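Translation initiation factor eIF2B subunit beta (Schizosaccharomyces pombe, PDB 5B04) forms part of the eIF2B complex, which catalyses the exchange of GDP for GTP on the gamma subunit of translation initiation factor eIF2. Local coordinates at residues R86-L91 with S181-V186; L288-L293 with V325-L330; S317-L322 with I373-G378. One frame throughout, in Å; residues are numbered along the deposited sequence.

Interaction 1. Residues R86-L91 with S181-V186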
loop_
_atom_site.group_PDB
_atom_site.type_symbol
_atom_site.label_atom_id
_atom_site.label_comp_id
_atom_site.label_asym_id
_atom_site.label_seq_id
_atom_site.Cartn_x
_atom_site.Cartn_y
_atom_site.Cartn_z
ATOM N N ARG C 86 2.449 4.002 -40.006
ATOM C CA ARG C 86 2.899 5.341 -39.640
ATOM C C ARG C 86 4.421 5.440 -39.603
ATOM O O ARG C 86 4.989 6.487 -39.919
ATOM C CB ARG C 86 2.318 5.748 -38.285
ATOM C CG ARG C 86 0.807 5.899 -38.274
ATOM C CD ARG C 86 0.303 6.286 -36.892
ATOM N NE ARG C 86 -1.152 6.387 -36.848
ATOM C CZ ARG C 86 -1.959 5.406 -36.455
ATOM N NH1 ARG C 86 -1.452 4.243 -36.070
ATOM N NH2 ARG C 86 -3.272 5.587 -36.445
ATOM N N ARG C 87 5.078 4.353 -39.212
ATOM C CA ARG C 87 6.535 4.319 -39.174
ATOM C C ARG C 87 7.117 4.427 -40.577
ATOM O O ARG C 87 8.030 5.216 -40.824
ATOM C CB ARG C 87 7.036 3.038 -38.504
ATOM C CG ARG C 87 6.752 2.954 -37.015
ATOM C CD ARG C 87 7.775 2.068 -36.326
ATOM N NE ARG C 87 9.121 2.624 -36.432
ATOM C CZ ARG C 87 10.216 2.027 -35.976
ATOM N NH1 ARG C 87 10.132 0.845 -35.380
ATOM N NH2 ARG C 87 11.399 2.611 -36.118
ATOM N N ILE C 88 6.579 3.627 -41.491
ATOM C CA ILE C 88 7.048 3.599 -42.870
ATOM C C ILE C 88 6.788 4.932 -43.568
ATOM O O ILE C 88 7.593 5.382 -44.383
ATOM C CB ILE C 88 6.380 2.455 -43.657
ATOM C CG1 ILE C 88 6.652 1.119 -42.964
ATOM C CG2 ILE C 88 6.882 2.416 -45.092
ATOM C CD1 ILE C 88 5.958 -0.054 -43.603
ATOM N N LEU C 89 5.670 5.569 -43.235
ATOM C CA LEU C 89 5.342 6.872 -43.805
ATOM C C LEU C 89 6.353 7.937 -43.384
ATOM O O LEU C 89 6.757 8.770 -44.195
ATOM C CB LEU C 89 3.929 7.300 -43.401
ATOM C CG LEU C 89 2.776 6.594 -44.115
ATOM C CD1 LEU C 89 1.438 7.120 -43.623
ATOM C CD2 LEU C 89 2.897 6.758 -45.623
ATOM N N ARG C 90 6.759 7.909 -42.119
ATOM C CA ARG C 90 7.761 8.849 -41.628
ATOM C C ARG C 90 9.140 8.462 -42.151
ATOM O O ARG C 90 10.005 9.317 -42.354
ATOM C CB ARG C 90 7.762 8.900 -40.097
ATOM C CG ARG C 90 8.816 9.830 -39.515
ATOM C CD ARG C 90 8.560 10.144 -38.052
ATOM N NE ARG C 90 9.646 10.933 -37.478
ATOM C CZ ARG C 90 9.490 11.833 -36.512
ATOM N NH1 ARG C 90 8.285 12.069 -36.010
ATOM N NH2 ARG C 90 10.538 12.502 -36.051
ATOM N N LEU C 91 9.333 7.165 -42.369
ATOM C CA LEU C 91 10.557 6.654 -42.972
ATOM C C LEU C 91 10.744 7.282 -44.347
ATOM O O LEU C 91 11.829 7.747 -44.684
ATOM C CB LEU C 91 10.502 5.127 -43.078
ATOM C CG LEU C 91 11.776 4.292 -43.243
ATOM C CD1 LEU C 91 11.438 2.833 -43.004
ATOM C CD2 LEU C 91 12.420 4.461 -44.612
ATOM N N SER C 181 15.052 -1.053 -47.077
ATOM C CA SER C 181 16.064 -1.188 -46.035
ATOM C C SER C 181 15.473 -0.889 -44.662
ATOM O O SER C 181 15.496 -1.738 -43.773
ATOM C CB SER C 181 17.250 -0.260 -46.309
ATOM O OG SER C 181 18.143 -0.234 -45.210
ATOM N N GLY C 182 14.934 0.315 -44.503
ATOM C CA GLY C 182 14.341 0.735 -43.247
ATOM C C GLY C 182 13.188 -0.142 -42.797
ATOM O O GLY C 182 12.985 -0.347 -41.601
ATOM N N ILE C 183 12.424 -0.657 -43.758
ATOM C CA ILE C 183 11.328 -1.569 -43.456
ATOM C C ILE C 183 11.868 -2.883 -42.901
ATOM O O ILE C 183 11.383 -3.380 -41.884
ATOM C CB ILE C 183 10.460 -1.850 -44.701
ATOM C CG1 ILE C 183 9.584 -0.637 -45.022
ATOM C CG2 ILE C 183 9.584 -3.073 -44.483
ATOM C CD1 ILE C 183 8.685 -0.834 -46.224
ATOM N N GLN C 184 12.879 -3.433 -43.569
ATOM C CA GLN C 184 13.528 -4.656 -43.107
ATOM C C GLN C 184 14.145 -4.441 -41.734
ATOM O O GLN C 184 14.148 -5.345 -40.895
ATOM C CB GLN C 184 14.600 -5.113 -44.097
ATOM C CG GLN C 184 15.345 -6.366 -43.657
ATOM C CD GLN C 184 14.439 -7.577 -43.562
ATOM O OE1 GLN C 184 13.635 -7.836 -44.458
ATOM N NE2 GLN C 184 14.558 -8.322 -42.468
ATOM N N ASP C 185 14.669 -3.240 -41.514
ATOM C CA ASP C 185 15.179 -2.864 -40.206
ATOM C C ASP C 185 14.075 -3.003 -39.167
ATOM O O ASP C 185 14.215 -3.778 -38.230
ATOM C CB ASP C 185 15.738 -1.440 -40.225
ATOM C CG ASP C 185 16.943 -1.300 -41.139
ATOM O OD1 ASP C 185 17.332 -2.307 -41.767
ATOM O OD2 ASP C 185 17.500 -0.186 -41.230
ATOM N N VAL C 186 12.973 -2.281 -39.361
ATOM C CA VAL C 186 11.824 -2.331 -38.454
ATOM C C VAL C 186 11.412 -3.762 -38.100
ATOM O O VAL C 186 11.185 -4.078 -36.931
ATOM C CB VAL C 186 10.606 -1.595 -39.056
ATOM C CG1 VAL C 186 9.341 -1.908 -38.268
ATOM C CG2 VAL C 186 10.860 -0.096 -39.091
#

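Interaction 2. Residues L288-L293 with V325-L330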
loop_
_atom_site.group_PDB
_atom_site.type_symbol
_atom_site.label_atom_id
_atom_site.label_comp_id
_atom_site.label_asym_id
_atom_site.label_seq_id
_atom_site.Cartn_x
_atom_site.Cartn_y
_atom_site.Cartn_z
ATOM N N LEU C 288 -2.813 3.438 -26.031
ATOM C CA LEU C 288 -3.436 4.465 -26.858
ATOM C C LEU C 288 -2.792 5.836 -26.682
ATOM O O LEU C 288 -1.799 5.982 -25.969
ATOM C CB LEU C 288 -4.930 4.547 -26.555
ATOM C CG LEU C 288 -5.689 3.245 -26.808
ATOM C CD1 LEU C 288 -7.170 3.443 -26.572
ATOM C CD2 LEU C 288 -5.429 2.729 -28.218
ATOM N N GLY C 289 -3.371 6.834 -27.342
ATOM C CA GLY C 289 -2.802 8.169 -27.386
ATOM C C GLY C 289 -2.723 8.882 -26.050
ATOM O O GLY C 289 -1.762 9.604 -25.785
ATOM N N ASN C 290 -3.729 8.682 -25.206
ATOM C CA ASN C 290 -3.768 9.348 -23.909
ATOM C C ASN C 290 -2.957 8.602 -22.856
ATOM O O ASN C 290 -2.880 9.027 -21.703
ATOM C CB ASN C 290 -5.213 9.511 -23.432
ATOM C CG ASN C 290 -5.840 8.199 -23.003
ATOM O OD1 ASN C 290 -5.510 7.137 -23.529
ATOM N ND2 ASN C 290 -6.753 8.269 -22.042
ATOM N N GLY C 291 -2.355 7.488 -23.258
ATOM C CA GLY C 291 -1.549 6.689 -22.355
ATOM C C GLY C 291 -2.337 5.552 -21.738
ATOM O O GLY C 291 -1.804 4.766 -20.956
ATOM N N GLY C 292 -3.617 5.469 -22.090
ATOM C CA GLY C 292 -4.476 4.409 -21.597
ATOM C C GLY C 292 -4.067 3.062 -22.157
ATOM O O GLY C 292 -3.392 2.986 -23.183
ATOM N N LEU C 293 -4.476 1.993 -21.483
ATOM C CA LEU C 293 -4.115 0.650 -21.915
ATOM C C LEU C 293 -5.298 -0.120 -22.484
ATOM O O LEU C 293 -6.306 -0.323 -21.807
ATOM C CB LEU C 293 -3.513 -0.146 -20.756
ATOM C CG LEU C 293 -2.231 0.370 -20.107
ATOM C CD1 LEU C 293 -1.627 -0.711 -19.226
ATOM C CD2 LEU C 293 -1.237 0.829 -21.159
ATOM N N VAL C 325 -4.009 6.983 -31.654
ATOM C CA VAL C 325 -5.461 7.146 -31.645
ATOM C C VAL C 325 -5.982 7.441 -30.241
ATOM O O VAL C 325 -5.542 6.834 -29.264
ATOM C CB VAL C 325 -6.181 5.899 -32.202
ATOM C CG1 VAL C 325 -6.008 5.814 -33.710
ATOM C CG2 VAL C 325 -5.672 4.638 -31.526
ATOM N N TYR C 326 -6.910 8.387 -30.144
ATOM C CA TYR C 326 -7.468 8.771 -28.855
ATOM C C TYR C 326 -8.742 7.990 -28.550
ATOM O O TYR C 326 -9.658 7.943 -29.371
ATOM C CB TYR C 326 -7.753 10.273 -28.810
ATOM C CG TYR C 326 -8.075 10.780 -27.423
ATOM C CD1 TYR C 326 -7.062 11.146 -26.547
ATOM C CD2 TYR C 326 -9.390 10.882 -26.985
ATOM C CE1 TYR C 326 -7.348 11.604 -25.277
ATOM C CE2 TYR C 326 -9.685 11.340 -25.714
ATOM C CZ TYR C 326 -8.660 11.700 -24.865
ATOM O OH TYR C 326 -8.942 12.156 -23.598
ATOM N N PRO C 327 -8.801 7.377 -27.359
ATOM C CA PRO C 327 -9.961 6.598 -26.914
ATOM C C PRO C 327 -11.196 7.461 -26.672
ATOM O O PRO C 327 -11.592 7.647 -25.522
ATOM C CB PRO C 327 -9.479 5.970 -25.603
ATOM C CG PRO C 327 -8.412 6.887 -25.118
ATOM C CD PRO C 327 -7.727 7.390 -26.351
ATOM N N TYR C 328 -11.790 7.980 -27.743
ATOM C CA TYR C 328 -12.996 8.791 -27.630
ATOM C C TYR C 328 -14.145 7.993 -27.027
ATOM O O TYR C 328 -14.812 8.448 -26.098
ATOM C CB TYR C 328 -13.409 9.342 -28.996
ATOM C CG TYR C 328 -12.575 10.508 -29.476
ATOM C CD1 TYR C 328 -12.695 11.760 -28.887
ATOM C CD2 TYR C 328 -11.678 10.361 -30.526
ATOM C CE1 TYR C 328 -11.940 12.831 -29.325
ATOM C CE2 TYR C 328 -10.919 11.426 -30.972
ATOM C CZ TYR C 328 -11.054 12.658 -30.368
ATOM O OH TYR C 328 -10.300 13.722 -30.808
ATOM N N ASP C 329 -14.370 6.797 -27.561
ATOM C CA ASP C 329 -15.425 5.924 -27.063
ATOM C C ASP C 329 -14.882 4.523 -26.809
ATOM O O ASP C 329 -14.489 3.823 -27.741
ATOM C CB ASP C 329 -16.589 5.869 -28.054
ATOM C CG ASP C 329 -17.866 5.337 -27.428
ATOM O OD1 ASP C 329 -17.801 4.769 -26.318
ATOM O OD2 ASP C 329 -18.939 5.483 -28.049
ATOM N N LEU C 330 -14.870 4.121 -25.543
ATOM C CA LEU C 330 -14.381 2.800 -25.161
ATOM C C LEU C 330 -15.279 1.691 -25.703
ATOM O O LEU C 330 -14.850 0.546 -25.836
ATOM C CB LEU C 330 -14.275 2.691 -23.638
ATOM C CG LEU C 330 -13.200 3.547 -22.966
ATOM C CD1 LEU C 330 -13.261 3.391 -21.454
ATOM C CD2 LEU C 330 -11.819 3.183 -23.488
#

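Interaction 3. Residues S317-L322 with I373-G378. With PO4 (phosphate ion), chain M.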
loop_
_atom_site.group_PDB
_atom_site.type_symbol
_atom_site.label_atom_id
_atom_site.label_comp_id
_atom_site.label_asym_id
_atom_site.label_seq_id
_atom_site.Cartn_x
_atom_site.Cartn_y
_atom_site.Cartn_z
ATOM N N SER C 317 6.049 -3.496 -22.375
ATOM C CA SER C 317 5.526 -3.459 -23.736
ATOM C C SER C 317 6.501 -2.823 -24.718
ATOM O O SER C 317 7.194 -1.863 -24.386
ATOM C CB SER C 317 4.200 -2.699 -23.769
ATOM O OG SER C 317 3.681 -2.637 -25.086
ATOM N N GLY C 318 6.545 -3.365 -25.931
ATOM C CA GLY C 318 7.341 -2.779 -26.992
ATOM C C GLY C 318 6.693 -1.499 -27.478
ATOM O O GLY C 318 5.474 -1.350 -27.402
ATOM N N ILE C 319 7.503 -0.574 -27.983
ATOM C CA ILE C 319 7.001 0.728 -28.413
ATOM C C ILE C 319 6.101 0.645 -29.644
ATOM O O ILE C 319 5.433 1.616 -29.996
ATOM C CB ILE C 319 8.159 1.707 -28.710
ATOM C CG1 ILE C 319 9.387 0.960 -29.243
ATOM C CG2 ILE C 319 8.534 2.478 -27.455
ATOM C CD1 ILE C 319 9.270 0.479 -30.679
ATOM N N TYR C 320 6.082 -0.513 -30.297
ATOM C CA TYR C 320 5.271 -0.692 -31.495
ATOM C C TYR C 320 3.792 -0.832 -31.146
ATOM O O TYR C 320 2.930 -0.755 -32.020
ATOM C CB TYR C 320 5.745 -1.908 -32.295
ATOM C CG TYR C 320 5.402 -3.245 -31.676
ATOM C CD1 TYR C 320 6.184 -3.786 -30.664
ATOM C CD2 TYR C 320 4.306 -3.974 -32.117
ATOM C CE1 TYR C 320 5.875 -5.012 -30.100
ATOM C CE2 TYR C 320 3.990 -5.198 -31.560
ATOM C CZ TYR C 320 4.777 -5.712 -30.553
ATOM O OH TYR C 320 4.465 -6.932 -29.999
ATOM N N LYS C 321 3.505 -1.036 -29.864
ATOM C CA LYS C 321 2.127 -1.126 -29.391
ATOM C C LYS C 321 1.596 0.247 -28.991
ATOM O O LYS C 321 0.480 0.368 -28.486
ATOM C CB LYS C 321 2.020 -2.090 -28.208
ATOM C CG LYS C 321 2.428 -3.521 -28.517
ATOM C CD LYS C 321 2.220 -4.412 -27.302
ATOM C CE LYS C 321 2.758 -5.813 -27.533
ATOM N NZ LYS C 321 2.617 -6.665 -26.321
ATOM N N LEU C 322 2.403 1.279 -29.214
ATOM C CA LEU C 322 2.016 2.642 -28.872
ATOM C C LEU C 322 1.316 3.320 -30.047
ATOM O O LEU C 322 1.957 3.719 -31.019
ATOM C CB LEU C 322 3.242 3.449 -28.439
ATOM C CG LEU C 322 2.999 4.840 -27.851
ATOM C CD1 LEU C 322 2.015 4.776 -26.695
ATOM C CD2 LEU C 322 4.313 5.461 -27.400
ATOM N N ILE C 373 7.838 -0.366 -18.877
ATOM C CA ILE C 373 9.087 -0.995 -19.286
ATOM C C ILE C 373 9.053 -1.264 -20.786
ATOM O O ILE C 373 8.290 -2.108 -21.256
ATOM C CB ILE C 373 9.346 -2.311 -18.530
ATOM C CG1 ILE C 373 9.590 -2.035 -17.046
ATOM C CG2 ILE C 373 10.541 -3.040 -19.126
ATOM C CD1 ILE C 373 10.886 -1.307 -16.765
ATOM N N THR C 374 9.874 -0.536 -21.535
ATOM C CA THR C 374 9.895 -0.668 -22.987
ATOM C C THR C 374 11.288 -1.018 -23.495
ATOM O O THR C 374 12.249 -1.043 -22.727
ATOM C CB THR C 374 9.428 0.627 -23.676
ATOM O OG1 THR C 374 10.399 1.660 -23.467
ATOM C CG2 THR C 374 8.084 1.077 -23.120
ATOM N N ASN C 375 11.390 -1.286 -24.792
ATOM C CA ASN C 375 12.681 -1.559 -25.414
ATOM C C ASN C 375 13.496 -0.281 -25.578
ATOM O O ASN C 375 14.677 -0.324 -25.923
ATOM C CB ASN C 375 12.492 -2.246 -26.768
ATOM C CG ASN C 375 11.462 -1.554 -27.635
ATOM O OD1 ASN C 375 10.384 -1.193 -27.164
ATOM N ND2 ASN C 375 11.788 -1.364 -28.908
ATOM N N LEU C 376 12.853 0.854 -25.330
ATOM C CA LEU C 376 13.536 2.142 -25.330
ATOM C C LEU C 376 13.956 2.513 -23.914
ATOM O O LEU C 376 14.687 3.480 -23.703
ATOM C CB LEU C 376 12.639 3.233 -25.921
ATOM C CG LEU C 376 12.758 3.522 -27.420
ATOM C CD1 LEU C 376 12.630 2.253 -28.248
ATOM C CD2 LEU C 376 11.714 4.546 -27.841
ATOM N N GLY C 377 13.485 1.733 -22.944
ATOM C CA GLY C 377 13.807 1.968 -21.549
ATOM C C GLY C 377 12.574 2.165 -20.686
ATOM O O GLY C 377 11.447 1.976 -21.143
ATOM N N GLY C 378 12.792 2.547 -19.433
ATOM C CA GLY C 378 11.700 2.784 -18.507
ATOM C C GLY C 378 11.265 4.237 -18.497
ATOM O O GLY C 378 12.087 5.138 -18.327
HETATM P P PO4 M . 2.987 -9.828 -25.370
HETATM O O1 PO4 M . 3.527 -8.962 -26.482
HETATM O O2 PO4 M . 1.575 -9.400 -25.040
HETATM O O3 PO4 M . 3.857 -9.675 -24.146
HETATM O O4 PO4 M . 2.988 -11.275 -25.805
#

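Interaction 1. Residues R86-L91 with S181-V186
Ile88 and Ile183 meet where helix 79-102 packs against helix 176-190. The helices run roughly antiparallel. The axes of the short segments come within 10.3 Å and their directions differ by 146°. The backbones are nearest at Ile88 and Ile183, whose CA atoms are 6.7 Å apart. No hydrogen bond joins the two segments; the contact is van der Waals packing.

The two isoleucines meet obliquely, both branches of Ile88 against the CG1-CD1 branch of Ile183. Ile88 CD1 lies 3.9 Å from Ile183 CD1 and equally near Ile183 CG1, while Ile88 CG2 also touches Ile183 CD1. Helix 34-51 adjoins this pair, with Met45 against Ile88 and Ile49 against Ile183. One turn further along the first helix, Leu91 reaches the backbone of the second. Its CG is anti to the backbone N (chi1 -160°), and its CD1 rests 3.5 Å from Gly182 C. A side chain on Gly182 would point at this leucine, but glycine leaves the methyl directly against the main chain. At the other end Arg87 and Val186 approach tip to tip. The arginine chain bends at chi3 (63°), turning NE off the extended line. One guanidinium face lies against Val186 CG2, which sits over its centre, 3.8 Å from Arg87 CZ. This is packing of a methyl on a flat group, not a polar bond.

On the far side, Arg86 donates hydrogen bonds to the backbone O atoms of Asp396 and Thr397 near the C terminus. Such antiparallel helix packing is characteristic of the helical N-terminal domain of the eIF2B alpha, beta and delta subunits.

Interaction 2. Residues L288-L293 with V325-L330
Asn290 leans on Pro327 and Tyr326 from the tip of a beta hairpin. The hairpin joins strands 286-287 and 293-296 through a type I turn from Leu288 to Gly291. Gly291 has a positive phi of 95°, and Leu288 N bonds to Gly292 O, as in a type I turn with a G1 beta bulge.

Outward along Asn290, CB lies 3.5 Å from Tyr326 CE1 and meets the ring obliquely. Asn290 CG sits between its own backbone N and carbonyl carbon (chi1 72°), which puts it against the proline ring, 3.6 Å from Pro327 CG. OD1 approaches the same ring at CG and CD. It also accepts from Gly292 N at 2.9 Å, which makes an Asx turn inside the hairpin. That N-H comes from above the amide plane, 61° out of it. ND2 passes Pro327 CG and donates to Tyr363 OH on strand 354-364. An alanine here would probably leave Gly292 N and Tyr363 OH without this amide and open a gap beside the Pro327 ring.

Leu288 packs against Val325 and Pro327 with its two methyls. Its CD1 lies 3.6 Å from Pro327 CB, and the two side chains lie alongside and point in opposite senses. Its CD2 touches Val325 CG2 at 3.8 Å. Pro327 is the centre of an inverse gamma turn, in which Tyr328 N bonds to Tyr326 O. Beyond it, Asp329 OD2 forms a salt bridge with a basic side chain of another protein chain. One backbone bond joins the two loops: Gly289 N donates to Val325 O at 2.9 Å, with the donor above the carbonyl plane.

Interaction 3. Residues S317-L322 with I373-G378
Ser317 and Ile373 lie near the C-terminal ends of the neighbouring parallel strands 313-316 and 371-374 of the mixed sheet. Ser317 N donates to Ile373 O at 2.9 Å. Next to it, Thr374 CA makes a CA-H...O contact of 3.3 Å with Ser317 O. The chain after Ser317 then turns into a short 3-10 segment, 319-321.

Its first residue meets the tight hairpin that links strands 371-374 and 377-379. This is a type I turn from Thr374 to Gly377. Thr374 OG1 accepts from Leu376 N, an ST turn, and separately donates to Gly377 O. Asn375 OD1 accepts from Ile319 N at 3.1 Å, the donor tilted 15° from the amide plane. The Ile319 side chain crosses the Asn375 amide at about a right angle, with CG1 lying by OD1 and ND2. Leu376 also crosses the Ile319 side chain at about a right angle, its CD1 3.6 Å from Ile319 CG1 and its CD2 near Ile319 CG2.

Away from the hairpin, the extended Lys321 chain hydrogen-bonds through NZ to O1 of a phosphate ion, probably from the crystallisation liquor. The modelled separation is too short for its exact length to be trusted. Ser217 OG, Thr219 OG1 and Lys218 N also bind this ion.

Overall arrangement
From the N terminus, interaction 1 comes first. It brings helices 79-102 and 176-190 together and closes a loop that includes the unmodelled residues 106-141 and 154-167; the first of these gaps holds the phosphoserine sites Ser112, Ser114 and Ser118. Interactions 2 and 3 follow and cross each other: 317-322 comes before interaction 2 closes at 325-330, and 373-378 comes after. Interaction 2 ties the 286-296 hairpin to the loop before helix 330-333. Interaction 3 ties the start of that loop to the hairpin of strands 371-374 and 377-379 at the margin of the mixed sheet. The helical part meets this region where Arg86 NH2 packs on Val325 CG1. Interactions 2 and 3 touch through Leu288 O and Leu322 CD1.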